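NAD-dependent epimerase/dehydratase (Bacteroides thetaiotaomicron, PDB 3DHN) probably binds NAD(P) through a Rossmann-type domain and may act as an oxidoreductase or epimerase. Local coordinates at residues Val4-Ile10 with Ala68-Ala74; Glu23-Phe29 with Ile202-Glu206; Val55-Val61 with Val91-Ile95; Arg106-Gly112 with Asp156-Pro162. All coordinates share one frame; numbering follows the deposited sequence.

Contact 1: Val4-Ile10 with Ala68-Ala74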
loop_
_atom_site.group_PDB
_atom_site.type_symbol
_atom_site.label_atom_id
_atom_site.label_comp_id
_atom_site.label_asym_id
_atom_site.label_seq_id
_atom_site.Cartn_x
_atom_site.Cartn_y
_atom_site.Cartn_z
ATOM N N VAL A 4 13.433 -9.002 -8.995
ATOM C CA VAL A 4 12.142 -9.458 -8.510
ATOM C C VAL A 4 11.293 -9.951 -9.679
ATOM O O VAL A 4 11.109 -9.240 -10.666
ATOM C CB VAL A 4 11.395 -8.329 -7.763
ATOM C CG1 VAL A 4 9.974 -8.764 -7.444
ATOM C CG2 VAL A 4 12.140 -7.982 -6.476
ATOM N N LYS A 5 10.783 -11.174 -9.562
ATOM C CA LYS A 5 9.955 -11.755 -10.611
ATOM C C LYS A 5 8.618 -12.266 -10.081
ATOM O O LYS A 5 7.565 -11.968 -10.643
ATOM C CB LYS A 5 10.703 -12.896 -11.312
ATOM C CG LYS A 5 11.909 -12.441 -12.131
ATOM C CD LYS A 5 12.683 -13.637 -12.708
ATOM C CE LYS A 5 11.830 -14.442 -13.688
ATOM N NZ LYS A 5 12.546 -15.659 -14.172
ATOM N N LYS A 6 8.657 -13.037 -8.996
ATOM C CA LYS A 6 7.439 -13.579 -8.407
ATOM C C LYS A 6 6.997 -12.791 -7.180
ATOM O O LYS A 6 7.782 -12.573 -6.257
ATOM C CB LYS A 6 7.639 -15.046 -8.024
ATOM C CG LYS A 6 7.363 -16.036 -9.149
ATOM C CD LYS A 6 7.338 -17.463 -8.606
ATOM C CE LYS A 6 6.261 -17.624 -7.532
ATOM N NZ LYS A 6 6.355 -18.933 -6.822
ATOM N N ILE A 7 5.732 -12.381 -7.174
ATOM C CA ILE A 7 5.189 -11.603 -6.069
ATOM C C ILE A 7 3.785 -12.027 -5.663
ATOM O O ILE A 7 3.052 -12.657 -6.436
ATOM C CB ILE A 7 5.126 -10.087 -6.419
ATOM C CG1 ILE A 7 4.022 -9.829 -7.449
ATOM C CG2 ILE A 7 6.457 -9.620 -6.989
ATOM C CD1 ILE A 7 3.853 -8.360 -7.821
ATOM N N VAL A 8 3.424 -11.673 -4.435
ATOM C CA VAL A 8 2.102 -11.951 -3.901
ATOM C C VAL A 8 1.458 -10.598 -3.611
ATOM O O VAL A 8 2.094 -9.714 -3.032
ATOM C CB VAL A 8 2.169 -12.727 -2.583
ATOM C CG1 VAL A 8 0.760 -13.084 -2.129
ATOM C CG2 VAL A 8 3.021 -13.974 -2.753
ATOM N N LEU A 9 0.203 -10.437 -4.018
ATOM C CA LEU A 9 -0.522 -9.195 -3.788
ATOM C C LEU A 9 -1.690 -9.524 -2.866
ATOM O O LEU A 9 -2.648 -10.186 -3.276
ATOM C CB LEU A 9 -1.046 -8.637 -5.113
ATOM C CG LEU A 9 -1.130 -7.122 -5.347
ATOM C CD1 LEU A 9 -2.070 -6.883 -6.521
ATOM C CD2 LEU A 9 -1.626 -6.382 -4.118
ATOM N N ILE A 10 -1.602 -9.086 -1.617
ATOM C CA ILE A 10 -2.663 -9.340 -0.646
ATOM C C ILE A 10 -3.711 -8.225 -0.681
ATOM O O ILE A 10 -3.392 -7.039 -0.511
ATOM C CB ILE A 10 -2.084 -9.474 0.776
ATOM C CG1 ILE A 10 -1.165 -10.703 0.841
ATOM C CG2 ILE A 10 -3.211 -9.599 1.794
ATOM C CD1 ILE A 10 -0.455 -10.885 2.165
ATOM N N ALA A 68 7.877 -16.445 -2.636
ATOM C CA ALA A 68 7.800 -15.164 -3.315
ATOM C C ALA A 68 9.070 -14.333 -3.146
ATOM O O ALA A 68 9.766 -14.430 -2.132
ATOM C CB ALA A 68 6.594 -14.386 -2.805
ATOM N N ASP A 69 9.364 -13.526 -4.162
ATOM C CA ASP A 69 10.525 -12.643 -4.148
ATOM C C ASP A 69 10.183 -11.406 -3.303
ATOM O O ASP A 69 11.055 -10.808 -2.675
ATOM C CB ASP A 69 10.882 -12.218 -5.582
ATOM C CG ASP A 69 11.330 -13.397 -6.459
ATOM O OD1 ASP A 69 11.492 -13.202 -7.684
ATOM O OD2 ASP A 69 11.527 -14.513 -5.926
ATOM N N ALA A 70 8.905 -11.031 -3.296
ATOM C CA ALA A 70 8.422 -9.880 -2.530
ATOM C C ALA A 70 6.909 -9.954 -2.359
ATOM O O ALA A 70 6.210 -10.641 -3.119
ATOM C CB ALA A 70 8.800 -8.571 -3.231
ATOM N N VAL A 71 6.410 -9.243 -1.353
ATOM C CA VAL A 71 4.982 -9.209 -1.069
ATOM C C VAL A 71 4.497 -7.768 -0.938
ATOM O O VAL A 71 5.140 -6.944 -0.292
ATOM C CB VAL A 71 4.646 -9.945 0.253
ATOM C CG1 VAL A 71 3.188 -9.680 0.657
ATOM C CG2 VAL A 71 4.876 -11.440 0.093
ATOM N N ILE A 72 3.366 -7.474 -1.571
ATOM C CA ILE A 72 2.751 -6.159 -1.500
ATOM C C ILE A 72 1.381 -6.385 -0.873
ATOM O O ILE A 72 0.641 -7.276 -1.299
ATOM C CB ILE A 72 2.523 -5.534 -2.895
ATOM C CG1 ILE A 72 3.852 -5.342 -3.620
ATOM C CG2 ILE A 72 1.782 -4.201 -2.750
ATOM C CD1 ILE A 72 3.688 -4.918 -5.080
ATOM N N SER A 73 1.045 -5.597 0.143
ATOM C CA SER A 73 -0.253 -5.731 0.784
ATOM C C SER A 73 -1.103 -4.473 0.633
ATOM O O SER A 73 -0.670 -3.374 1.000
ATOM C CB SER A 73 -0.096 -6.054 2.270
ATOM O OG SER A 73 -1.368 -6.074 2.905
ATOM N N ALA A 74 -2.306 -4.645 0.089
ATOM C CA ALA A 74 -3.257 -3.550 -0.099
ATOM C C ALA A 74 -4.495 -3.776 0.781
ATOM O O ALA A 74 -5.588 -3.288 0.474
ATOM C CB ALA A 74 -3.666 -3.454 -1.569
#
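Asp69 swings its carboxylate toward Lys5 and Lys6 because CG lies anti to its own carbonyl carbon (chi1 -65°). The two segments hold neighbouring parallel strands, 6-10 and 70-73, of the Rossmann-type sheet, and Asp69 grips the start of the pair. Its OD1 takes two backbone N-H groups. Lys5 N binds the anti lone pair of Asp69 OD1 at 2.9 Å. Lys6 N comes from above the carboxylate plane, at 3.1 Å from Asp69 OD1. In return Asp69 N donates to Lys6 O. Backbone bonds then alternate through Val8, Ile72 and Ile10.

Side chains fall on both faces of the sheet. On one, Val8 CG2 rests on Ala68 CB at 3.6 Å, and Ile10 CD1 meets Val71 CG1 at 4.1 Å. On the other, Leu9 CD2 meets Ile72 CG2, and Ile202 of helix 194-206 packs on Ile72. Strand 30-34 continues the sheet beyond 6-10. At the far end Ala74 N donates to Ile10 O, 2.7 Å away.

Contact 2: Glu23-Phe29 with Ile202-Glu206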
loop_
_atom_site.group_PDB
_atom_site.type_symbol
_atom_site.label_atom_id
_atom_site.label_comp_id
_atom_site.label_asym_id
_atom_site.label_seq_id
_atom_site.Cartn_x
_atom_site.Cartn_y
_atom_site.Cartn_z
ATOM N N GLU A 23 -1.347 -3.219 -13.121
ATOM C CA GLU A 23 -0.058 -2.580 -13.368
ATOM C C GLU A 23 1.104 -3.575 -13.284
ATOM O O GLU A 23 2.052 -3.495 -14.062
ATOM C CB GLU A 23 0.161 -1.444 -12.369
ATOM C CG GLU A 23 1.506 -0.739 -12.467
ATOM C CD GLU A 23 1.623 0.180 -13.665
ATOM O OE1 GLU A 23 0.583 0.673 -14.143
ATOM O OE2 GLU A 23 2.761 0.434 -14.117
ATOM N N ALA A 24 1.031 -4.511 -12.342
ATOM C CA ALA A 24 2.094 -5.502 -12.181
ATOM C C ALA A 24 2.113 -6.536 -13.312
ATOM O O ALA A 24 3.183 -6.928 -13.787
ATOM C CB ALA A 24 1.948 -6.204 -10.844
ATOM N N LEU A 25 0.939 -6.990 -13.738
ATOM C CA LEU A 25 0.878 -7.973 -14.816
ATOM C C LEU A 25 1.346 -7.341 -16.124
ATOM O O LEU A 25 2.088 -7.958 -16.888
ATOM C CB LEU A 25 -0.548 -8.508 -14.972
ATOM C CG LEU A 25 -1.079 -9.323 -13.789
ATOM C CD1 LEU A 25 -2.585 -9.492 -13.920
ATOM C CD2 LEU A 25 -0.377 -10.685 -13.741
ATOM N N ASN A 26 0.922 -6.104 -16.368
ATOM C CA ASN A 26 1.296 -5.389 -17.585
ATOM C C ASN A 26 2.804 -5.185 -17.710
ATOM O O ASN A 26 3.315 -4.902 -18.796
ATOM C CB ASN A 26 0.613 -4.012 -17.636
ATOM C CG ASN A 26 -0.869 -4.095 -17.967
ATOM O OD1 ASN A 26 -1.554 -3.073 -18.042
ATOM N ND2 ASN A 26 -1.370 -5.307 -18.171
ATOM N N ARG A 27 3.516 -5.323 -16.599
ATOM C CA ARG A 27 4.956 -5.113 -16.624
ATOM C C ARG A 27 5.799 -6.375 -16.484
ATOM O O ARG A 27 6.986 -6.318 -16.147
ATOM C CB ARG A 27 5.332 -4.045 -15.588
ATOM C CG ARG A 27 4.862 -2.654 -16.015
ATOM C CD ARG A 27 4.905 -1.613 -14.900
ATOM N NE ARG A 27 6.264 -1.219 -14.532
ATOM C CZ ARG A 27 6.550 -0.209 -13.714
ATOM N NH1 ARG A 27 5.573 0.514 -13.176
ATOM N NH2 ARG A 27 7.813 0.085 -13.434
ATOM N N GLY A 28 5.166 -7.514 -16.741
ATOM C CA GLY A 28 5.873 -8.780 -16.729
ATOM C C GLY A 28 6.046 -9.567 -15.453
ATOM O O GLY A 28 6.812 -10.528 -15.437
ATOM N N PHE A 29 5.341 -9.192 -14.395
ATOM C CA PHE A 29 5.463 -9.908 -13.135
ATOM C C PHE A 29 4.515 -11.087 -13.027
ATOM O O PHE A 29 3.403 -11.061 -13.561
ATOM C CB PHE A 29 5.210 -8.953 -11.963
ATOM C CG PHE A 29 6.321 -7.972 -11.733
ATOM C CD1 PHE A 29 7.433 -8.324 -10.976
ATOM C CD2 PHE A 29 6.275 -6.713 -12.309
ATOM C CE1 PHE A 29 8.491 -7.433 -10.799
ATOM C CE2 PHE A 29 7.328 -5.812 -12.139
ATOM C CZ PHE A 29 8.436 -6.174 -11.382
ATOM N N ILE A 202 4.766 -0.051 -8.290
ATOM C CA ILE A 202 5.468 -1.089 -9.042
ATOM C C ILE A 202 6.873 -0.620 -9.442
ATOM O O ILE A 202 7.777 -1.434 -9.603
ATOM C CB ILE A 202 4.665 -1.551 -10.278
ATOM C CG1 ILE A 202 3.301 -2.086 -9.826
ATOM C CG2 ILE A 202 5.406 -2.701 -10.993
ATOM C CD1 ILE A 202 3.390 -3.114 -8.690
ATOM N N ASP A 203 7.056 0.690 -9.593
ATOM C CA ASP A 203 8.380 1.245 -9.903
ATOM C C ASP A 203 9.322 0.954 -8.719
ATOM O O ASP A 203 10.492 0.606 -8.916
ATOM C CB ASP A 203 8.309 2.762 -10.095
ATOM C CG ASP A 203 7.891 3.162 -11.494
ATOM O OD1 ASP A 203 7.620 2.264 -12.325
ATOM O OD2 ASP A 203 7.839 4.379 -11.759
ATOM N N GLU A 204 8.805 1.113 -7.495
ATOM C CA GLU A 204 9.587 0.869 -6.279
ATOM C C GLU A 204 9.900 -0.620 -6.149
ATOM O O GLU A 204 10.958 -1.011 -5.662
ATOM C CB GLU A 204 8.815 1.367 -5.045
ATOM C CG GLU A 204 9.516 1.156 -3.701
ATOM C CD GLU A 204 10.925 1.738 -3.642
ATOM O OE1 GLU A 204 11.180 2.777 -4.284
ATOM O OE2 GLU A 204 11.780 1.164 -2.936
ATOM N N LEU A 205 8.967 -1.446 -6.599
ATOM C CA LEU A 205 9.132 -2.891 -6.569
ATOM C C LEU A 205 10.201 -3.327 -7.577
ATOM O O LEU A 205 11.096 -4.112 -7.258
ATOM C CB LEU A 205 7.811 -3.564 -6.923
ATOM C CG LEU A 205 7.859 -5.074 -7.184
ATOM C CD1 LEU A 205 7.944 -5.826 -5.864
ATOM C CD2 LEU A 205 6.621 -5.487 -7.957
ATOM N N GLU A 206 10.105 -2.804 -8.795
ATOM C CA GLU A 206 11.037 -3.151 -9.862
ATOM C C GLU A 206 12.442 -2.552 -9.692
ATOM O O GLU A 206 13.437 -3.228 -9.944
ATOM C CB GLU A 206 10.440 -2.734 -11.208
ATOM C CG GLU A 206 11.235 -3.172 -12.428
ATOM C CD GLU A 206 10.542 -2.797 -13.731
ATOM O OE1 GLU A 206 9.577 -3.488 -14.127
ATOM O OE2 GLU A 206 10.957 -1.799 -14.355
#
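A salt-bridge network beside a small apolar group joins the C-terminal part of helix 14-25 and the turn after it to the end of helix 194-206. Arg27 is its hub. It has CG anti to its carbonyl carbon (chi1 -71°) and bends at chi3 (71°), which carries the guanidinium over Ile202 to Asp203. Asp203 OD1 forms a salt bridge at the guanidinium edge; the 2.5 Å between Arg27 NH2 and Asp203 OD1 is too short to be taken literally. A weak bond comes to the same oxygen from Arg27 NH1. The guanidinium and carboxylate planes stand 76° apart. Within its own segment, Arg27 NH1 also binds Glu23 OE2 at 3.0 Å, close to the guanidinium plane. Glu206 OE2 adds a long salt bridge to Arg27 NH2.

Ile202 CG2 packs against one face of the Arg27 guanidinium and meets Phe29 CE2 at 3.8 Å. Ile202 CG1 touches Glu23 CG at 3.5 Å, and its CD1 reaches Ala24 CB. Leu205 CD2 sits over one face of the Phe29 ring, a CH-pi contact 4.0 Å from the centroid. A Schellman motif with Gly28 at C-prime ends the first helix.

Arg171 pairs with Glu23, and Ala199 O accepts from Arg27 NH1. Three acidic side chains around one arginine would probably stabilise its positive charge, while Ile202 over one face and the acceptors at its edge probably restrict its rotation.

Contact 3: Val55-Val61 with Val91-Ile95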
loop_
_atom_site.group_PDB
_atom_site.type_symbol
_atom_site.label_atom_id
_atom_site.label_comp_id
_atom_site.label_asym_id
_atom_site.label_seq_id
_atom_site.Cartn_x
_atom_site.Cartn_y
_atom_site.Cartn_z
ATOM N N VAL A 55 -6.568 -13.553 5.957
ATOM C CA VAL A 55 -5.581 -12.551 6.334
ATOM C C VAL A 55 -5.385 -12.384 7.844
ATOM O O VAL A 55 -4.353 -11.874 8.279
ATOM C CB VAL A 55 -5.926 -11.181 5.688
ATOM C CG1 VAL A 55 -6.327 -10.174 6.750
ATOM C CG2 VAL A 55 -4.744 -10.675 4.886
ATOM N N SER A 56 -6.360 -12.817 8.641
ATOM C CA SER A 56 -6.253 -12.701 10.095
ATOM C C SER A 56 -5.539 -13.911 10.707
ATOM O O SER A 56 -5.258 -13.942 11.909
ATOM C CB SER A 56 -7.644 -12.550 10.727
ATOM O OG SER A 56 -8.341 -13.784 10.767
ATOM N N SER A 57 -5.243 -14.901 9.870
ATOM C CA SER A 57 -4.564 -16.123 10.291
ATOM C C SER A 57 -3.086 -16.113 9.912
ATOM O O SER A 57 -2.740 -16.114 8.728
ATOM C CB SER A 57 -5.240 -17.338 9.653
ATOM O OG SER A 57 -4.374 -18.459 9.658
ATOM N N LEU A 58 -2.220 -16.119 10.920
ATOM C CA LEU A 58 -0.777 -16.100 10.706
ATOM C C LEU A 58 -0.324 -17.247 9.815
ATOM O O LEU A 58 0.429 -17.045 8.866
ATOM C CB LEU A 58 -0.041 -16.177 12.050
ATOM C CG LEU A 58 1.493 -16.227 12.023
ATOM C CD1 LEU A 58 2.051 -14.872 11.618
ATOM C CD2 LEU A 58 2.011 -16.619 13.400
ATOM N N ASP A 59 -0.800 -18.452 10.116
ATOM C CA ASP A 59 -0.417 -19.625 9.336
ATOM C C ASP A 59 -0.846 -19.562 7.880
ATOM O O ASP A 59 -0.136 -20.060 7.006
ATOM C CB ASP A 59 -0.967 -20.900 9.982
ATOM C CG ASP A 59 -0.496 -21.076 11.414
ATOM O OD1 ASP A 59 0.611 -20.593 11.743
ATOM O OD2 ASP A 59 -1.225 -21.708 12.210
ATOM N N GLU A 60 -2.000 -18.957 7.607
ATOM C CA GLU A 60 -2.472 -18.853 6.229
ATOM C C GLU A 60 -1.681 -17.805 5.439
ATOM O O GLU A 60 -1.374 -18.012 4.263
ATOM C CB GLU A 60 -3.975 -18.551 6.196
ATOM C CG GLU A 60 -4.837 -19.767 6.539
ATOM C CD GLU A 60 -6.322 -19.508 6.371
ATOM O OE1 GLU A 60 -6.734 -19.106 5.259
ATOM O OE2 GLU A 60 -7.078 -19.712 7.346
ATOM N N VAL A 61 -1.342 -16.693 6.082
ATOM C CA VAL A 61 -0.556 -15.657 5.416
ATOM C C VAL A 61 0.847 -16.197 5.117
ATOM O O VAL A 61 1.395 -15.968 4.039
ATOM C CB VAL A 61 -0.413 -14.395 6.293
ATOM C CG1 VAL A 61 0.537 -13.401 5.621
ATOM C CG2 VAL A 61 -1.780 -13.755 6.514
ATOM N N VAL A 91 -4.664 -7.066 12.804
ATOM C CA VAL A 91 -4.563 -7.729 11.506
ATOM C C VAL A 91 -3.367 -7.231 10.695
ATOM O O VAL A 91 -2.744 -8.013 9.970
ATOM C CB VAL A 91 -5.845 -7.538 10.672
ATOM C CG1 VAL A 91 -5.636 -8.083 9.275
ATOM C CG2 VAL A 91 -7.009 -8.259 11.342
ATOM N N TYR A 92 -3.058 -5.938 10.804
ATOM C CA TYR A 92 -1.916 -5.376 10.085
ATOM C C TYR A 92 -0.655 -6.107 10.539
ATOM O O TYR A 92 0.239 -6.384 9.739
ATOM C CB TYR A 92 -1.752 -3.873 10.366
ATOM C CG TYR A 92 -2.789 -2.969 9.722
ATOM C CD1 TYR A 92 -3.229 -3.194 8.418
ATOM C CD2 TYR A 92 -3.295 -1.855 10.405
ATOM C CE1 TYR A 92 -4.141 -2.341 7.807
ATOM C CE2 TYR A 92 -4.208 -0.995 9.805
ATOM C CZ TYR A 92 -4.628 -1.244 8.503
ATOM O OH TYR A 92 -5.542 -0.406 7.901
ATOM N N LEU A 93 -0.599 -6.418 11.835
ATOM C CA LEU A 93 0.542 -7.118 12.422
ATOM C C LEU A 93 0.665 -8.556 11.940
ATOM O O LEU A 93 1.755 -9.009 11.588
ATOM C CB LEU A 93 0.448 -7.125 13.949
ATOM C CG LEU A 93 1.408 -6.225 14.734
ATOM C CD1 LEU A 93 1.308 -6.569 16.221
ATOM C CD2 LEU A 93 2.840 -6.424 14.251
ATOM N N THR A 94 -0.453 -9.276 11.948
ATOM C CA THR A 94 -0.478 -10.673 11.513
ATOM C C THR A 94 0.062 -10.821 10.094
ATOM O O THR A 94 0.742 -11.792 9.776
ATOM C CB THR A 94 -1.913 -11.250 11.561
ATOM O OG1 THR A 94 -2.403 -11.203 12.907
ATOM C CG2 THR A 94 -1.929 -12.695 11.076
ATOM N N ILE A 95 -0.246 -9.851 9.242
ATOM C CA ILE A 95 0.215 -9.886 7.860
ATOM C C ILE A 95 1.732 -9.785 7.731
ATOM O O ILE A 95 2.360 -10.632 7.090
ATOM C CB ILE A 95 -0.443 -8.759 7.028
ATOM C CG1 ILE A 95 -1.941 -9.045 6.880
ATOM C CG2 ILE A 95 0.215 -8.664 5.655
ATOM C CD1 ILE A 95 -2.740 -7.905 6.246
#
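Thr94, Val55 and Ile95 carry this contact between two neighbouring helices on one face of the Rossmann-type sheet. Helix 87-101 packs here against the start of helix 58-65 and the turn before it, with no hydrogen bond crossing between the two segments.

Thr94 uses its methyl group. CG2 stands anti to the backbone N, beside the carbonyl carbon (chi1 -61° for OG1), and points at the bend where the helix begins. Thr94 CG2 comes within 3.4 Å of Leu58 N and 3.7 Å of Ser56 O. The hydroxyl turns back to its own helix, where Thr94 OG1 is hydrogen-bonded with Lys90 O. The bend itself is held by Ser57, the N-cap residue, whose OG accepts from Glu60 N at 3.2 Å.

Val55 divides its two methyls between the partners. Val55 CG2 lies against Ile95 CD1 at 3.7 Å. The side chains of Val55 and Val91 cross at about a right angle. Phe75 from a nearby loop touches Val55, Val91 and Ile95 alike. Ile95 presents its backbone too, since Val61 CG1 sits 3.6 Å from Ile95 O. The tightest carbon pair is Val55 CG1 with Val91 CG1, at 3.4 Å, closer than usual van der Waals contact.

Contact 4: Arg106-Gly112 with Asp156-Pro162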
loop_
_atom_site.group_PDB
_atom_site.type_symbol
_atom_site.label_atom_id
_atom_site.label_comp_id
_atom_site.label_asym_id
_atom_site.label_seq_id
_atom_site.Cartn_x
_atom_site.Cartn_y
_atom_site.Cartn_z
ATOM N N ARG A 106 11.473 -8.649 1.320
ATOM C CA ARG A 106 10.935 -7.368 0.862
ATOM C C ARG A 106 9.410 -7.301 0.987
ATOM O O ARG A 106 8.693 -8.126 0.418
ATOM C CB ARG A 106 11.340 -7.153 -0.595
ATOM C CG ARG A 106 10.891 -5.844 -1.206
ATOM C CD ARG A 106 11.931 -4.743 -1.051
ATOM N NE ARG A 106 11.662 -3.659 -1.993
ATOM C CZ ARG A 106 11.995 -2.386 -1.801
ATOM N NH1 ARG A 106 12.627 -2.011 -0.694
ATOM N NH2 ARG A 106 11.666 -1.481 -2.714
ATOM N N PHE A 107 8.922 -6.303 1.718
ATOM C CA PHE A 107 7.487 -6.130 1.943
ATOM C C PHE A 107 7.079 -4.681 1.693
ATOM O O PHE A 107 7.642 -3.768 2.296
ATOM C CB PHE A 107 7.164 -6.532 3.393
ATOM C CG PHE A 107 5.742 -6.268 3.819
ATOM C CD1 PHE A 107 4.680 -6.944 3.227
ATOM C CD2 PHE A 107 5.469 -5.381 4.860
ATOM C CE1 PHE A 107 3.373 -6.743 3.664
ATOM C CE2 PHE A 107 4.163 -5.173 5.303
ATOM C CZ PHE A 107 3.117 -5.854 4.708
ATOM N N LEU A 108 6.121 -4.472 0.790
ATOM C CA LEU A 108 5.627 -3.124 0.480
ATOM C C LEU A 108 4.166 -3.029 0.912
ATOM O O LEU A 108 3.360 -3.914 0.616
ATOM C CB LEU A 108 5.749 -2.827 -1.015
ATOM C CG LEU A 108 7.164 -2.882 -1.607
ATOM C CD1 LEU A 108 7.415 -4.269 -2.206
ATOM C CD2 LEU A 108 7.310 -1.821 -2.681
HETATM N N MSE A 109 3.821 -1.955 1.609
HETATM C CA MSE A 109 2.465 -1.792 2.114
HETATM C C MSE A 109 1.778 -0.503 1.677
HETATM O O MSE A 109 2.389 0.560 1.639
HETATM C CB MSE A 109 2.502 -1.849 3.647
HETATM C CG MSE A 109 1.145 -1.853 4.349
HETATM SE SE MSE A 109 1.314 -1.878 6.303
HETATM C CE MSE A 109 -0.533 -1.552 6.788
ATOM N N VAL A 110 0.503 -0.600 1.326
ATOM C CA VAL A 110 -0.257 0.588 0.956
ATOM C C VAL A 110 -0.540 1.308 2.278
ATOM O O VAL A 110 -1.181 0.751 3.168
ATOM C CB VAL A 110 -1.595 0.215 0.288
ATOM C CG1 VAL A 110 -2.432 1.473 0.040
ATOM C CG2 VAL A 110 -1.329 -0.529 -1.016
ATOM N N GLY A 111 -0.038 2.529 2.419
ATOM C CA GLY A 111 -0.255 3.275 3.641
ATOM C C GLY A 111 -1.399 4.268 3.538
ATOM O O GLY A 111 -2.277 4.122 2.695
ATOM N N GLY A 112 -1.384 5.276 4.411
ATOM C CA GLY A 112 -2.420 6.298 4.414
ATOM C C GLY A 112 -1.790 7.675 4.486
ATOM O O GLY A 112 -0.570 7.789 4.548
ATOM N N ASP A 156 12.879 -5.811 4.954
ATOM C CA ASP A 156 12.997 -4.538 4.250
ATOM C C ASP A 156 11.591 -4.088 3.865
ATOM O O ASP A 156 11.046 -4.505 2.844
ATOM C CB ASP A 156 13.882 -4.670 3.005
ATOM C CG ASP A 156 13.964 -3.374 2.214
ATOM O OD1 ASP A 156 13.607 -2.310 2.773
ATOM O OD2 ASP A 156 14.390 -3.410 1.037
ATOM N N TRP A 157 10.998 -3.249 4.710
ATOM C CA TRP A 157 9.643 -2.754 4.486
ATOM C C TRP A 157 9.608 -1.356 3.895
ATOM O O TRP A 157 10.548 -0.578 4.038
ATOM C CB TRP A 157 8.855 -2.740 5.801
ATOM C CG TRP A 157 9.471 -1.864 6.874
ATOM C CD1 TRP A 157 10.445 -2.217 7.759
ATOM C CD2 TRP A 157 9.170 -0.485 7.141
ATOM N NE1 TRP A 157 10.772 -1.147 8.564
ATOM C CE2 TRP A 157 10.004 -0.072 8.205
ATOM C CE3 TRP A 157 8.279 0.441 6.583
ATOM C CZ2 TRP A 157 9.973 1.225 8.723
ATOM C CZ3 TRP A 157 8.251 1.737 7.097
ATOM C CH2 TRP A 157 9.092 2.114 8.157
ATOM N N VAL A 158 8.498 -1.046 3.238
ATOM C CA VAL A 158 8.279 0.266 2.641
ATOM C C VAL A 158 6.794 0.566 2.823
ATOM O O VAL A 158 5.934 -0.224 2.416
ATOM C CB VAL A 158 8.624 0.276 1.128
ATOM C CG1 VAL A 158 8.358 1.648 0.544
ATOM C CG2 VAL A 158 10.084 -0.083 0.914
ATOM N N PHE A 159 6.496 1.692 3.464
ATOM C CA PHE A 159 5.120 2.130 3.710
ATOM C C PHE A 159 4.886 3.274 2.715
ATOM O O PHE A 159 5.529 4.323 2.808
ATOM C CB PHE A 159 5.011 2.636 5.159
ATOM C CG PHE A 159 3.609 2.903 5.629
ATOM C CD1 PHE A 159 2.710 1.854 5.831
ATOM C CD2 PHE A 159 3.213 4.200 5.966
ATOM C CE1 PHE A 159 1.433 2.095 6.372
ATOM C CE2 PHE A 159 1.950 4.456 6.502
ATOM C CZ PHE A 159 1.053 3.398 6.710
ATOM N N PHE A 160 3.972 3.082 1.766
ATOM C CA PHE A 160 3.718 4.105 0.748
ATOM C C PHE A 160 2.458 4.935 1.030
ATOM O O PHE A 160 1.334 4.509 0.757
ATOM C CB PHE A 160 3.643 3.418 -0.629
ATOM C CG PHE A 160 3.671 4.363 -1.815
ATOM C CD1 PHE A 160 4.100 5.680 -1.681
ATOM C CD2 PHE A 160 3.283 3.911 -3.083
ATOM C CE1 PHE A 160 4.137 6.540 -2.789
ATOM C CE2 PHE A 160 3.319 4.757 -4.193
ATOM C CZ PHE A 160 3.747 6.074 -4.047
ATOM N N SER A 161 2.665 6.123 1.593
ATOM C CA SER A 161 1.568 7.040 1.927
ATOM C C SER A 161 1.036 7.773 0.700
ATOM O O SER A 161 1.746 8.587 0.106
ATOM C CB SER A 161 2.033 8.105 2.936
ATOM O OG SER A 161 2.255 7.590 4.239
ATOM N N PRO A 162 -0.220 7.504 0.304
ATOM C CA PRO A 162 -0.796 8.188 -0.862
ATOM C C PRO A 162 -1.129 9.630 -0.483
ATOM O O PRO A 162 -0.988 10.010 0.677
ATOM C CB PRO A 162 -2.072 7.394 -1.131
ATOM C CG PRO A 162 -2.473 6.933 0.258
ATOM C CD PRO A 162 -1.149 6.489 0.834
#
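The Phe159 ring carries Gly111 CA over one face, a CH-pi contact 3.6 Å from the centroid. The selenium of selenomethionine Met109 lies at its edge, with SE 4.0 Å from Phe159 CE1, a Met-aromatic contact. Both have CG anti to the backbone N (chi1 -173° for Met109, -170° for Phe159), which lays the side chains alongside each other. At the edge of the Phe107 ring is Trp157 CB. Asp156 lies at the edge of the Arg106 guanidinium, the two planes 50° apart. Arg106 NH1 reaches Asp156 OD2 at 2.8 Å from above the carboxylate plane, and Glu204 pairs with Arg106 NH2.

These residues stand on strands 106-110 and 156-161, parallel neighbours in the central sheet of the Rossmann-type fold. Backbone bonds alternate along them from Phe107 N to Asp156 O through to Gly111 N and Phe160 O. On the side of Leu108, Val158 CG2 lies 3.6 Å from Arg106 NH1. Near the C-terminal ends, Ser161 OG donates to Gly112 O at 2.8 Å. Pro162 CD lies 3.2 Å from Gly111 O.

Contacts 1 and 4 are strand pairings in one sheet. They join directly, because strands 70-73 and 106-110 are neighbours. Contact 4 is buried near the middle of the chain, while contact 1 is partly buried, with exposed lysines at one end. Contacts 2 and 3 pair helical elements on opposite faces of the sheet. Their centres lie about 24 Å apart and they do not touch. Contact 2 is buried yet rich in charge, and its Leu205 packs on Leu108 of contact 4. Contact 3 has no hydrogen bond across it; methyl groups pack on one another and on backbone atoms. Its Ile95 reaches Phe107 of contact 4, and its Val55 meets Ile10 of contact 1. Backbone bonds dominate the strand pairs, side chains the helix contacts.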